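Local coordinates for WbbZ protein (Klebsiella pneumoniae subsp. pneumoniae NTUH-K2044, PDB 6X1L) that is of unknown function but probably acts as a polysaccharide pyruvyl transferase, adding ketal-linked pyruvate to sugars of a surface polysaccharide, at residues 171-175 against 187-193; 101-107 against 123-129; 39-44 against 206-210. Residues are numbered along the deposited sequence.

Contact 1 (171-175 against 187-193); sequences NCFRT and NNHDISL
Two asparagines, N171 and N188, have the most surface buried here (64 Å² each), with T175 and D190 next at 52 Å². Segment 171-175 continues strand 167-172 into a loop; 171-174 and 187-189 are extended, T175 turns, and after D190 the chain coils at I191 and S192. CA of N171 lies 4.8 Å from CA of N188, and CA of C172 4.8 Å from CA of D190. N171 (chi1 m) points its CB toward 187-193, 3.5 Å from N187 O, and its O accepts from H189 N (2.7 Å, nearly linear). N188, chi1 t and chi2 42°, lays its amide along F173 and uses both ends: OD1 accepts from F173 N (2.7 Å) and ND2 donates to F173 O (2.9 Å), pairing with NH and CO as a neighbouring strand would. D190, chi1 t, centres an inverse gamma turn (-82/75); its OD2 takes a hydrogen bond from T175 N (3.3 Å) and a salt bridge from R227. The contact sits at the surface on 167-172, the outermost strand of the four-stranded sheet within this chain, beside strand 220-225, where N224 binds N171 OD1; C172 and I191 pack inward on F216 of helix 203-218 and V230 of helix 228-236.

Contact 2 (101-107 against 123-129); sequences IMPSTIR and FCRENIT
Neighbouring strands of a Rossmann-like parallel sheet, 98-104 and 120-124, splay into loops here, and the second chain enters helix 127-135. Backbone bonds set the parallel register: F123 N donates to I101 O (2.9 Å), S104 N to F123 O (2.9 Å) and R125 N to S104 O (3.1 Å), so S104 bridges C124 with CA atoms 5.0 Å apart. The first chain turns a corner at P103 (-43/115). Beyond the sheet, side chains take over. R125, chi1 p and otherwise extended, donates from NE to T105 OG1 (2.8 Å), which donates to E126 OE2 (2.8 Å). T129 OG1 accepts from I106 N (3.0 Å) and R107 NH1 (2.8 Å), and gives its own proton to E126 OE2 (2.6 Å). E126 is the N-cap of helix 127-135, OE1 accepting from T129 N (2.8 Å). Charge adds a salt bridge, R107 NH1 to E126 OE2 (3.4 Å), whose hydrogen bond is weak; D149 meets the charge of R125 at NH1. I128 CG2 lies over a face of the R107 guanidinium, 3.8 Å from CZ. Among apolar contacts, P103 CD meets F123 CB (3.9 Å); F123 (chi1 m) starts toward 101-107, but its end leads away. The two strands belong to a beta-alpha-beta unit through helix 110-115; the F123 ring stacks on F145 of strand 144-146 and meets F11 of helix 6-21 edge-to-face, and helix 250-259 rests on E126 and I128.

Contact 3 (39-44 against 206-210); sequences ASATYD and ARNST
Helix-helix packing, a buried contact between helices 33-48 and 203-218, joins the parts of a GT-B-like, two-sheet fold. The segment axes approach to 9.1 Å with a signed crossing angle of -124°, so the two segments cross obliquely, nearer antiparallel than parallel. The closest CA atoms, S40 and R207, are 5.1 Å apart, a short spacing made possible by small residues at the crossing. S40 (chi1 m) and A206 both point toward the other helix: S40 OG lies 3.6 Å from A206 CB and 2.8 Å from A206 O; its hydrogen bond goes to G36 O in its own helix. T210 OG1 (chi1 m) donates to A206 O at 2.8 Å and lies 2.8 Å from S40 OG. On the apolar side, A39 CB is 4.1 Å from A206 CB, which in turn lies 4.3 Å from Y43 CE2 at the ring edge; the Y43 hydroxyl reaches W200. R207 buries the largest area, 87 Å². Its side chain (chi1 m, chi2 and chi3 t) reaches along 39-44 toward D44, and Y43 CB sits against one guanidinium face, 3.3 Å from R207 NH2. E47 and K158 enlarge the charged cluster. At its centre is a salt bridge with two hydrogen bonds, from R207 NH2 (2.7 Å) and R207 NE (2.8 Å), to D44 OD1.

From the N terminus, helix 33-48 supplies the first half of contact 3, which waits for helix 203-218 and so closes a long loop with 161 residues between its segments. Contact 2 and contact 1 both nest inside that loop, in series: contact 2 closes across the beta-alpha-beta unit 98-104/110-115/120-124 of the six-stranded sheet and on into helix 127-135, before contact 1 opens on the outermost strand of the four-stranded sheet. Contact 1 leads along the chain into helix 203-218. Contacts 2 and 3 touch, M102 CE packing 4.3 Å from T42 CG2, whereas contacts 1 and 2 stay about 12 Å apart at their nearest atoms. Local closures within each sheet region are thus framed by one long-range helix pairing.

Contact 1 (171-175 against 187-193)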
loop_
_atom_site.group_PDB
_atom_site.type_symbol
_atom_site.label_atom_id
_atom_site.label_comp_id
_atom_site.label_asym_id
_atom_site.label_seq_id
_atom_site.Cartn_x
_atom_site.Cartn_y
_atom_site.Cartn_z
ATOM N N ASN A 171 17.358 2.660 -1.295
ATOM C CA ASN A 171 17.502 2.246 -2.687
ATOM C C ASN A 171 16.140 1.799 -3.200
ATOM O O ASN A 171 15.552 0.856 -2.659
ATOM C CB ASN A 171 18.525 1.117 -2.823
ATOM C CG ASN A 171 19.931 1.555 -2.469
ATOM O OD1 ASN A 171 20.290 2.721 -2.625
ATOM N ND2 ASN A 171 20.740 0.617 -1.992
ATOM N N CYS A 172 15.638 2.474 -4.240
ATOM C CA CYS A 172 14.316 2.187 -4.813
ATOM C C CYS A 172 14.465 2.037 -6.328
ATOM O O CYS A 172 14.115 2.938 -7.094
ATOM C CB CYS A 172 13.315 3.286 -4.441
ATOM S SG CYS A 172 13.183 3.597 -2.648
ATOM N N PHE A 173 14.974 0.886 -6.758
ATOM C CA PHE A 173 15.283 0.648 -8.159
ATOM C C PHE A 173 14.372 -0.416 -8.756
ATOM O O PHE A 173 13.913 -1.337 -8.073
ATOM C CB PHE A 173 16.745 0.230 -8.337
ATOM C CG PHE A 173 17.720 1.342 -8.099
ATOM C CD1 PHE A 173 18.106 2.174 -9.137
ATOM C CD2 PHE A 173 18.247 1.562 -6.836
ATOM C CE1 PHE A 173 19.001 3.201 -8.923
ATOM C CE2 PHE A 173 19.144 2.587 -6.613
ATOM C CZ PHE A 173 19.522 3.409 -7.660
ATOM N N ARG A 174 14.140 -0.273 -10.059
ATOM C CA ARG A 174 13.296 -1.193 -10.810
ATOM C C ARG A 174 13.844 -2.614 -10.731
ATOM O O ARG A 174 15.017 -2.855 -11.026
ATOM C CB ARG A 174 13.213 -0.722 -12.264
ATOM C CG ARG A 174 12.173 -1.415 -13.105
ATOM C CD ARG A 174 11.976 -0.665 -14.411
ATOM N NE ARG A 174 11.147 -1.417 -15.345
ATOM C CZ ARG A 174 11.630 -2.251 -16.259
ATOM N NH1 ARG A 174 12.941 -2.434 -16.363
ATOM N NH2 ARG A 174 10.806 -2.899 -17.070
ATOM N N THR A 175 12.978 -3.557 -10.342
ATOM C CA THR A 175 13.423 -4.915 -10.027
ATOM C C THR A 175 13.941 -5.657 -11.252
ATOM O O THR A 175 14.744 -6.588 -11.116
ATOM C CB THR A 175 12.281 -5.712 -9.393
ATOM O OG1 THR A 175 11.146 -5.699 -10.270
ATOM C CG2 THR A 175 11.886 -5.116 -8.059
ATOM N N ASN A 187 20.188 -3.235 -0.584
ATOM C CA ASN A 187 18.928 -3.211 0.157
ATOM C C ASN A 187 17.910 -2.439 -0.676
ATOM O O ASN A 187 17.590 -1.277 -0.413
ATOM C CB ASN A 187 19.122 -2.589 1.533
ATOM C CG ASN A 187 19.314 -3.625 2.618
ATOM O OD1 ASN A 187 20.407 -4.167 2.793
ATOM N ND2 ASN A 187 18.249 -3.905 3.362
ATOM N N ASN A 188 17.395 -3.107 -1.706
ATOM C CA ASN A 188 16.498 -2.471 -2.663
ATOM C C ASN A 188 15.047 -2.641 -2.235
ATOM O O ASN A 188 14.617 -3.746 -1.888
ATOM C CB ASN A 188 16.687 -3.048 -4.065
ATOM C CG ASN A 188 15.967 -2.228 -5.128
ATOM O OD1 ASN A 188 15.999 -0.997 -5.101
ATOM N ND2 ASN A 188 15.300 -2.907 -6.056
ATOM N N HIS A 189 14.296 -1.543 -2.274
ATOM C CA HIS A 189 12.862 -1.538 -1.991
ATOM C C HIS A 189 12.164 -0.880 -3.179
ATOM O O HIS A 189 12.100 0.349 -3.261
ATOM C CB HIS A 189 12.556 -0.792 -0.695
ATOM C CG HIS A 189 13.229 -1.369 0.513
ATOM N ND1 HIS A 189 14.570 -1.193 0.775
ATOM C CD2 HIS A 189 12.740 -2.111 1.535
ATOM C CE1 HIS A 189 14.881 -1.804 1.904
ATOM N NE2 HIS A 189 13.789 -2.370 2.385
ATOM N N ASP A 190 11.643 -1.691 -4.101
ATOM C CA ASP A 190 10.921 -1.166 -5.264
ATOM C C ASP A 190 9.482 -0.860 -4.850
ATOM O O ASP A 190 8.533 -1.578 -5.170
ATOM C CB ASP A 190 10.972 -2.150 -6.422
ATOM C CG ASP A 190 10.585 -1.509 -7.749
ATOM O OD1 ASP A 190 10.412 -0.273 -7.785
ATOM O OD2 ASP A 190 10.458 -2.238 -8.753
ATOM N N ILE A 191 9.334 0.241 -4.108
ATOM C CA ILE A 191 8.039 0.594 -3.534
ATOM C C ILE A 191 7.016 0.977 -4.590
ATOM O O ILE A 191 5.818 1.039 -4.285
ATOM C CB ILE A 191 8.208 1.737 -2.513
ATOM C CG1 ILE A 191 8.840 2.960 -3.183
ATOM C CG2 ILE A 191 9.061 1.260 -1.329
ATOM C CD1 ILE A 191 8.881 4.194 -2.305
ATOM N N SER A 192 7.455 1.238 -5.824
ATOM C CA SER A 192 6.508 1.464 -6.910
ATOM C C SER A 192 5.719 0.202 -7.237
ATOM O O SER A 192 4.543 0.288 -7.603
ATOM C CB SER A 192 7.242 1.962 -8.158
ATOM O OG SER A 192 7.937 3.164 -7.889
ATOM N N LEU A 193 6.337 -0.972 -7.105
ATOM C CA LEU A 193 5.701 -2.228 -7.474
ATOM C C LEU A 193 4.863 -2.829 -6.347
ATOM O O LEU A 193 4.629 -4.041 -6.345
ATOM C CB LEU A 193 6.750 -3.240 -7.937
ATOM C CG LEU A 193 7.287 -3.078 -9.358
ATOM C CD1 LEU A 193 8.113 -4.294 -9.750
ATOM C CD2 LEU A 193 6.151 -2.850 -10.348
#

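Contact 2 (101-107 against 123-129)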
loop_
_atom_site.group_PDB
_atom_site.type_symbol
_atom_site.label_atom_id
_atom_site.label_comp_id
_atom_site.label_asym_id
_atom_site.label_seq_id
_atom_site.Cartn_x
_atom_site.Cartn_y
_atom_site.Cartn_z
ATOM N N ILE A 101 -5.931 14.653 -22.557
ATOM C CA ILE A 101 -4.866 13.832 -21.999
ATOM C C ILE A 101 -4.145 14.667 -20.947
ATOM O O ILE A 101 -3.466 15.642 -21.275
ATOM C CB ILE A 101 -3.904 13.341 -23.086
ATOM C CG1 ILE A 101 -4.649 12.443 -24.078
ATOM C CG2 ILE A 101 -2.728 12.601 -22.461
ATOM C CD1 ILE A 101 -3.770 11.862 -25.164
HETATM N N MSE A 102 -4.305 14.291 -19.681
HETATM C CA MSE A 102 -3.656 14.995 -18.574
HETATM C C MSE A 102 -2.128 14.852 -18.698
HETATM O O MSE A 102 -1.663 13.963 -19.413
HETATM C CB MSE A 102 -4.193 14.457 -17.240
HETATM C CG MSE A 102 -5.692 14.691 -17.074
HETATM SE SE MSE A 102 -6.200 16.594 -16.995
HETATM C CE MSE A 102 -5.990 16.824 -15.056
ATOM N N PRO A 103 -1.349 15.738 -18.024
ATOM C CA PRO A 103 0.102 15.813 -18.285
ATOM C C PRO A 103 0.802 14.469 -18.411
ATOM O O PRO A 103 0.891 13.705 -17.441
ATOM C CB PRO A 103 0.623 16.598 -17.077
ATOM C CG PRO A 103 -0.501 17.524 -16.760
ATOM C CD PRO A 103 -1.767 16.746 -17.028
ATOM N N SER A 104 1.315 14.179 -19.606
ATOM C CA SER A 104 1.765 12.836 -19.936
ATOM C C SER A 104 3.088 12.866 -20.689
ATOM O O SER A 104 3.488 13.880 -21.270
ATOM C CB SER A 104 0.719 12.089 -20.773
ATOM O OG SER A 104 -0.454 11.843 -20.015
ATOM N N THR A 105 3.762 11.718 -20.659
ATOM C CA THR A 105 4.921 11.437 -21.494
ATOM C C THR A 105 4.463 10.505 -22.606
ATOM O O THR A 105 3.927 9.425 -22.333
ATOM C CB THR A 105 6.051 10.804 -20.678
ATOM O OG1 THR A 105 6.678 11.805 -19.862
ATOM C CG2 THR A 105 7.095 10.170 -21.591
ATOM N N ILE A 106 4.651 10.931 -23.853
ATOM C CA ILE A 106 4.156 10.218 -25.024
ATOM C C ILE A 106 5.333 9.943 -25.948
ATOM O O ILE A 106 6.152 10.834 -26.202
ATOM C CB ILE A 106 3.066 11.025 -25.753
ATOM C CG1 ILE A 106 1.895 11.314 -24.812
ATOM C CG2 ILE A 106 2.589 10.290 -26.995
ATOM C CD1 ILE A 106 0.857 12.236 -25.409
ATOM N N ARG A 107 5.422 8.713 -26.448
ATOM C CA ARG A 107 6.466 8.323 -27.388
ATOM C C ARG A 107 5.825 7.533 -28.515
ATOM O O ARG A 107 5.165 6.519 -28.265
ATOM C CB ARG A 107 7.556 7.491 -26.704
ATOM C CG ARG A 107 8.277 8.198 -25.564
ATOM C CD ARG A 107 9.163 9.332 -26.071
ATOM N NE ARG A 107 9.947 9.927 -24.993
ATOM C CZ ARG A 107 9.586 11.012 -24.315
ATOM N NH1 ARG A 107 8.454 11.637 -24.611
ATOM N NH2 ARG A 107 10.358 11.473 -23.338
ATOM N N PHE A 123 -1.866 17.445 -22.906
ATOM C CA PHE A 123 -0.995 18.096 -21.940
ATOM C C PHE A 123 0.274 17.267 -21.799
ATOM O O PHE A 123 0.207 16.061 -21.533
ATOM C CB PHE A 123 -1.697 18.267 -20.593
ATOM C CG PHE A 123 -2.798 19.285 -20.619
ATOM C CD1 PHE A 123 -2.538 20.610 -20.317
ATOM C CD2 PHE A 123 -4.089 18.919 -20.963
ATOM C CE1 PHE A 123 -3.547 21.556 -20.355
ATOM C CE2 PHE A 123 -5.102 19.856 -21.001
ATOM C CZ PHE A 123 -4.831 21.178 -20.696
ATOM N N CYS A 124 1.420 17.914 -21.984
ATOM C CA CYS A 124 2.721 17.264 -21.972
ATOM C C CYS A 124 3.471 17.653 -20.707
ATOM O O CYS A 124 3.498 18.830 -20.328
ATOM C CB CYS A 124 3.529 17.661 -23.209
ATOM S SG CYS A 124 2.558 17.616 -24.738
ATOM N N ARG A 125 4.085 16.667 -20.054
ATOM C CA ARG A 125 4.768 16.909 -18.792
ATOM C C ARG A 125 6.270 17.124 -18.955
ATOM O O ARG A 125 6.980 17.226 -17.949
ATOM C CB ARG A 125 4.494 15.765 -17.807
ATOM C CG ARG A 125 5.075 14.420 -18.195
ATOM C CD ARG A 125 4.659 13.354 -17.171
ATOM N NE ARG A 125 5.300 12.070 -17.429
ATOM C CZ ARG A 125 5.061 10.965 -16.729
ATOM N NH1 ARG A 125 4.186 10.988 -15.731
ATOM N NH2 ARG A 125 5.691 9.838 -17.030
ATOM N N GLU A 126 6.771 17.193 -20.187
ATOM C CA GLU A 126 8.158 17.580 -20.422
ATOM C C GLU A 126 8.306 18.057 -21.863
ATOM O O GLU A 126 7.376 17.977 -22.667
ATOM C CB GLU A 126 9.137 16.441 -20.106
ATOM C CG GLU A 126 8.551 15.031 -20.182
ATOM C CD GLU A 126 8.459 14.508 -21.598
ATOM O OE1 GLU A 126 8.990 15.174 -22.516
ATOM O OE2 GLU A 126 7.860 13.428 -21.789
ATOM N N ASN A 127 9.511 18.547 -22.176
ATOM C CA ASN A 127 9.757 19.245 -23.439
ATOM C C ASN A 127 9.843 18.300 -24.628
ATOM O O ASN A 127 9.590 18.719 -25.766
ATOM C CB ASN A 127 11.050 20.055 -23.344
ATOM C CG ASN A 127 10.832 21.434 -22.768
ATOM O OD1 ASN A 127 9.916 22.149 -23.169
ATOM N ND2 ASN A 127 11.679 21.815 -21.818
ATOM N N ILE A 128 10.239 17.047 -24.403
ATOM C CA ILE A 128 10.369 16.106 -25.509
ATOM C C ILE A 128 8.996 15.736 -26.049
ATOM O O ILE A 128 8.772 15.718 -27.266
ATOM C CB ILE A 128 11.161 14.862 -25.067
ATOM C CG1 ILE A 128 12.571 15.262 -24.630
ATOM C CG2 ILE A 128 11.213 13.843 -26.198
ATOM C CD1 ILE A 128 13.482 14.090 -24.364
ATOM N N THR A 129 8.050 15.451 -25.153
ATOM C CA THR A 129 6.682 15.178 -25.581
ATOM C C THR A 129 6.048 16.411 -26.215
ATOM O O THR A 129 5.353 16.306 -27.232
ATOM C CB THR A 129 5.852 14.690 -24.391
ATOM O OG1 THR A 129 6.366 13.431 -23.944
ATOM C CG2 THR A 129 4.393 14.516 -24.783
#

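Contact 3 (39-44 against 206-210)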
loop_
_atom_site.group_PDB
_atom_site.type_symbol
_atom_site.label_atom_id
_atom_site.label_comp_id
_atom_site.label_asym_id
_atom_site.label_seq_id
_atom_site.Cartn_x
_atom_site.Cartn_y
_atom_site.Cartn_z
ATOM N N ALA A 39 -2.808 9.872 -9.619
ATOM C CA ALA A 39 -4.245 9.923 -9.378
ATOM C C ALA A 39 -4.560 10.697 -8.106
ATOM O O ALA A 39 -5.465 11.540 -8.095
ATOM C CB ALA A 39 -4.820 8.511 -9.322
ATOM N N SER A 40 -3.827 10.419 -7.021
ATOM C CA SER A 40 -4.007 11.174 -5.783
ATOM C C SER A 40 -3.929 12.673 -6.047
ATOM O O SER A 40 -4.813 13.436 -5.644
ATOM C CB SER A 40 -2.950 10.764 -4.753
ATOM O OG SER A 40 -2.938 9.360 -4.558
ATOM N N ALA A 41 -2.866 13.106 -6.726
ATOM C CA ALA A 41 -2.696 14.523 -7.039
ATOM C C ALA A 41 -3.793 15.041 -7.960
ATOM O O ALA A 41 -4.192 16.207 -7.855
ATOM C CB ALA A 41 -1.326 14.755 -7.673
ATOM N N THR A 42 -4.291 14.201 -8.867
ATOM C CA THR A 42 -5.398 14.624 -9.719
ATOM C C THR A 42 -6.672 14.810 -8.905
ATOM O O THR A 42 -7.436 15.750 -9.146
ATOM C CB THR A 42 -5.613 13.610 -10.841
ATOM O OG1 THR A 42 -4.389 13.438 -11.565
ATOM C CG2 THR A 42 -6.685 14.100 -11.803
ATOM N N TYR A 43 -6.912 13.935 -7.923
ATOM C CA TYR A 43 -8.075 14.123 -7.063
ATOM C C TYR A 43 -7.926 15.379 -6.215
ATOM O O TYR A 43 -8.901 16.108 -6.003
ATOM C CB TYR A 43 -8.292 12.881 -6.191
ATOM C CG TYR A 43 -8.630 11.654 -7.010
ATOM C CD1 TYR A 43 -9.626 11.699 -7.977
ATOM C CD2 TYR A 43 -7.934 10.464 -6.842
ATOM C CE1 TYR A 43 -9.935 10.590 -8.742
ATOM C CE2 TYR A 43 -8.234 9.345 -7.604
ATOM C CZ TYR A 43 -9.236 9.415 -8.552
ATOM O OH TYR A 43 -9.538 8.307 -9.311
ATOM N N ASP A 44 -6.713 15.651 -5.724
ATOM C CA ASP A 44 -6.462 16.905 -5.021
ATOM C C ASP A 44 -6.718 18.098 -5.935
ATOM O O ASP A 44 -7.268 19.119 -5.504
ATOM C CB ASP A 44 -5.024 16.935 -4.502
ATOM C CG ASP A 44 -4.755 15.855 -3.460
ATOM O OD1 ASP A 44 -5.714 15.173 -3.051
ATOM O OD2 ASP A 44 -3.585 15.687 -3.056
ATOM N N ALA A 206 -5.943 5.240 -3.893
ATOM C CA ALA A 206 -4.831 6.006 -4.450
ATOM C C ALA A 206 -4.137 6.826 -3.371
ATOM O O ALA A 206 -2.903 6.856 -3.297
ATOM C CB ALA A 206 -5.315 6.921 -5.592
ATOM N N ARG A 207 -4.910 7.515 -2.531
ATOM C CA ARG A 207 -4.287 8.381 -1.533
ATOM C C ARG A 207 -3.577 7.569 -0.450
ATOM O O ARG A 207 -2.499 7.956 0.018
ATOM C CB ARG A 207 -5.331 9.312 -0.917
ATOM C CG ARG A 207 -5.729 10.462 -1.858
ATOM C CD ARG A 207 -6.275 11.640 -1.071
ATOM N NE ARG A 207 -6.672 12.761 -1.923
ATOM C CZ ARG A 207 -7.916 12.968 -2.341
ATOM N NH1 ARG A 207 -8.879 12.128 -1.991
ATOM N NH2 ARG A 207 -8.203 14.018 -3.103
ATOM N N ASN A 208 -4.150 6.432 -0.050
ATOM C CA ASN A 208 -3.515 5.649 1.007
ATOM C C ASN A 208 -2.288 4.902 0.494
ATOM O O ASN A 208 -1.292 4.783 1.218
ATOM C CB ASN A 208 -4.534 4.702 1.634
ATOM C CG ASN A 208 -5.505 5.429 2.535
ATOM O OD1 ASN A 208 -5.124 6.351 3.256
ATOM N ND2 ASN A 208 -6.764 5.032 2.492
ATOM N N SER A 209 -2.320 4.421 -0.752
ATOM C CA SER A 209 -1.099 3.892 -1.352
ATOM C C SER A 209 -0.015 4.959 -1.416
ATOM O O SER A 209 1.168 4.671 -1.193
ATOM C CB SER A 209 -1.383 3.344 -2.748
ATOM O OG SER A 209 -0.170 3.022 -3.411
ATOM N N THR A 210 -0.399 6.201 -1.719
ATOM C CA THR A 210 0.583 7.278 -1.773
ATOM C C THR A 210 1.111 7.609 -0.382
ATOM O O THR A 210 2.294 7.934 -0.219
ATOM C CB THR A 210 -0.039 8.509 -2.445
ATOM O OG1 THR A 210 -0.501 8.150 -3.755
ATOM C CG2 THR A 210 0.974 9.621 -2.571
#